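Local coordinates for protein CalsepRRP (Calystegia sepium, PDB 1JY5) that belongs to the RNase T2 family, whose members cleave RNA, though whether it is itself an active ribonuclease is uncertain, at residues T41-W46 / A99-K104. Numbering follows the deposited sequence.
Sequences TIKGLW and AYEWAK
Trp-46 and Glu-101 make the one hydrogen bond between 41-46 and 99-104: NE1 of Trp-46 lies 3.2 Å from OE2 of Glu-101. It is a bent bond, with an N-H...O angle of 139°. The acceptor sits close to the indole plane at the edge of the ring, whereas the donor reaches OE2 on its syn side, 29° out of the carboxylate plane. The neighbouring ring carbon CD1 of Trp-46 is 3.7 Å from the same oxygen. A kink in the Glu-101 chain (chi2 -65°) swings the carboxylate so that OE2 reaches the edge of the indole, while OE1 of Glu-101 comes to 3.4 Å from the carbonyl O of Lys-43, two acceptors side by side that are not hydrogen-bonded. Packing is close at Gly-44, whose CA is 4.0 Å from OE2 of Glu-101; a CB modelled there would collide with that oxygen. Lys-43 and Gly-44 both face Ala-11 of strand 7-14 in a classic beta bulge. The sequences, KGLWP and YEWAKHGTC, correspond to the two signature motifs of RNase T2 enzymes, HGLWP and HEWxKHGTC, with Lys-43 and Tyr-100 replacing their histidines; the contact thus lies where relatives place the active site, and full catalytic competence is doubtful. His-105, next along the helix, stacks on the Trp-46 ring. With Glu-101 cut back to an alanine, the indole N-H is likely to lose this acceptor, and a gap to open beside Gly-44. The Lys-43 side is looser and exposed: its chain crosses the glutamate at about a right angle, CE stays 4.2 Å from OE1 of Glu-101, and NZ, at 4.6 Å from that oxygen, is too far for a salt bridge.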
loop_
_atom_site.group_PDB
_atom_site.type_symbol
_atom_site.label_atom_id
_atom_site.label_comp_id
_atom_site.label_asym_id
_atom_site.label_seq_id
_atom_site.Cartn_x
_atom_site.Cartn_y
_atom_site.Cartn_z
ATOM N N THR A 41 2.697 -4.883 3.353
ATOM C CA THR A 41 2.831 -3.722 4.225
ATOM C C THR A 41 2.243 -2.560 3.433
ATOM O O THR A 41 2.015 -2.667 2.225
ATOM C CB THR A 41 4.306 -3.382 4.613
ATOM O OG1 THR A 41 5.088 -3.184 3.430
ATOM C CG2 THR A 41 4.908 -4.489 5.466
ATOM N N ILE A 42 1.999 -1.445 4.106
ATOM C CA ILE A 42 1.403 -0.295 3.440
ATOM C C ILE A 42 2.331 0.471 2.510
ATOM O O ILE A 42 3.436 0.863 2.885
ATOM C CB ILE A 42 0.833 0.713 4.470
ATOM C CG1 ILE A 42 -0.194 0.010 5.370
ATOM C CG2 ILE A 42 0.159 1.873 3.738
ATOM C CD1 ILE A 42 -0.624 0.832 6.575
ATOM N N LYS A 43 1.877 0.657 1.279
ATOM C CA LYS A 43 2.614 1.454 0.318
ATOM C C LYS A 43 2.023 2.852 0.529
ATOM O O LYS A 43 2.750 3.831 0.746
ATOM C CB LYS A 43 2.349 0.970 -1.106
ATOM C CG LYS A 43 2.898 1.884 -2.181
ATOM C CD LYS A 43 4.398 2.057 -2.059
ATOM C CE LYS A 43 4.884 3.021 -3.118
ATOM N NZ LYS A 43 6.345 3.266 -3.033
ATOM N N GLY A 44 0.693 2.936 0.478
ATOM C CA GLY A 44 0.025 4.209 0.699
ATOM C C GLY A 44 -1.492 4.174 0.618
ATOM O O GLY A 44 -2.075 3.142 0.302
ATOM N N LEU A 45 -2.131 5.299 0.943
ATOM C CA LEU A 45 -3.586 5.436 0.849
ATOM C C LEU A 45 -3.685 6.609 -0.107
ATOM O O LEU A 45 -3.317 7.732 0.235
ATOM C CB LEU A 45 -4.225 5.803 2.197
ATOM C CG LEU A 45 -5.748 6.048 2.140
ATOM C CD1 LEU A 45 -6.478 4.786 1.675
ATOM C CD2 LEU A 45 -6.253 6.456 3.521
ATOM N N TRP A 46 -4.164 6.350 -1.314
ATOM C CA TRP A 46 -4.220 7.405 -2.304
ATOM C C TRP A 46 -5.582 7.981 -2.695
ATOM O O TRP A 46 -6.470 7.248 -3.133
ATOM C CB TRP A 46 -3.530 6.931 -3.594
ATOM C CG TRP A 46 -2.164 6.304 -3.420
ATOM C CD1 TRP A 46 -1.212 6.642 -2.501
ATOM C CD2 TRP A 46 -1.584 5.279 -4.241
ATOM N NE1 TRP A 46 -0.072 5.891 -2.701
ATOM C CE2 TRP A 46 -0.274 5.047 -3.761
ATOM C CE3 TRP A 46 -2.044 4.533 -5.338
ATOM C CZ2 TRP A 46 0.583 4.103 -4.337
ATOM C CZ3 TRP A 46 -1.183 3.588 -5.915
ATOM C CH2 TRP A 46 0.113 3.387 -5.407
ATOM N N ALA A 99 6.723 10.942 5.169
ATOM C CA ALA A 99 6.722 12.339 4.751
ATOM C C ALA A 99 6.387 12.416 3.262
ATOM O O ALA A 99 5.689 13.330 2.809
ATOM C CB ALA A 99 8.084 12.978 5.022
ATOM N N TYR A 100 6.876 11.435 2.509
ATOM C CA TYR A 100 6.636 11.359 1.065
ATOM C C TYR A 100 5.144 11.164 0.738
ATOM O O TYR A 100 4.571 11.907 -0.063
ATOM C CB TYR A 100 7.454 10.203 0.468
ATOM C CG TYR A 100 7.160 9.890 -0.986
ATOM C CD1 TYR A 100 7.885 10.484 -2.014
ATOM C CD2 TYR A 100 6.167 8.981 -1.327
ATOM C CE1 TYR A 100 7.629 10.173 -3.349
ATOM C CE2 TYR A 100 5.899 8.666 -2.652
ATOM C CZ TYR A 100 6.629 9.258 -3.659
ATOM O OH TYR A 100 6.359 8.923 -4.976
ATOM N N GLU A 101 4.525 10.160 1.358
ATOM C CA GLU A 101 3.115 9.867 1.125
ATOM C C GLU A 101 2.203 10.971 1.653
ATOM O O GLU A 101 1.160 11.253 1.066
ATOM C CB GLU A 101 2.740 8.524 1.765
ATOM C CG GLU A 101 3.426 7.320 1.120
ATOM C CD GLU A 101 2.989 7.095 -0.321
ATOM O OE1 GLU A 101 3.780 6.536 -1.112
ATOM O OE2 GLU A 101 1.844 7.462 -0.668
ATOM N N TRP A 102 2.584 11.591 2.763
ATOM C CA TRP A 102 1.764 12.664 3.305
ATOM C C TRP A 102 1.751 13.849 2.346
ATOM O O TRP A 102 0.694 14.339 1.964
ATOM C CB TRP A 102 2.291 13.154 4.650
ATOM C CG TRP A 102 1.637 14.438 5.013
ATOM C CD1 TRP A 102 2.210 15.677 5.027
ATOM C CD2 TRP A 102 0.250 14.630 5.308
ATOM N NE1 TRP A 102 1.259 16.632 5.311
ATOM C CE2 TRP A 102 0.048 16.014 5.487
ATOM C CE3 TRP A 102 -0.846 13.763 5.433
ATOM C CZ2 TRP A 102 -1.206 16.556 5.789
ATOM C CZ3 TRP A 102 -2.097 14.303 5.734
ATOM C CH2 TRP A 102 -2.262 15.691 5.908
ATOM N N ALA A 103 2.935 14.310 1.970
ATOM C CA ALA A 103 3.047 15.447 1.072
ATOM C C ALA A 103 2.364 15.192 -0.263
ATOM O O ALA A 103 1.553 15.996 -0.730
ATOM C CB ALA A 103 4.521 15.796 0.846
ATOM N N LYS A 104 2.679 14.053 -0.868
ATOM C CA LYS A 104 2.146 13.709 -2.176
ATOM C C LYS A 104 0.670 13.318 -2.230
ATOM O O LYS A 104 -0.056 13.752 -3.133
ATOM C CB LYS A 104 2.994 12.586 -2.782
ATOM C CG LYS A 104 2.775 12.358 -4.273
ATOM C CD LYS A 104 3.646 11.210 -4.762
ATOM C CE LYS A 104 3.638 11.100 -6.269
ATOM N NZ LYS A 104 4.441 9.937 -6.713
#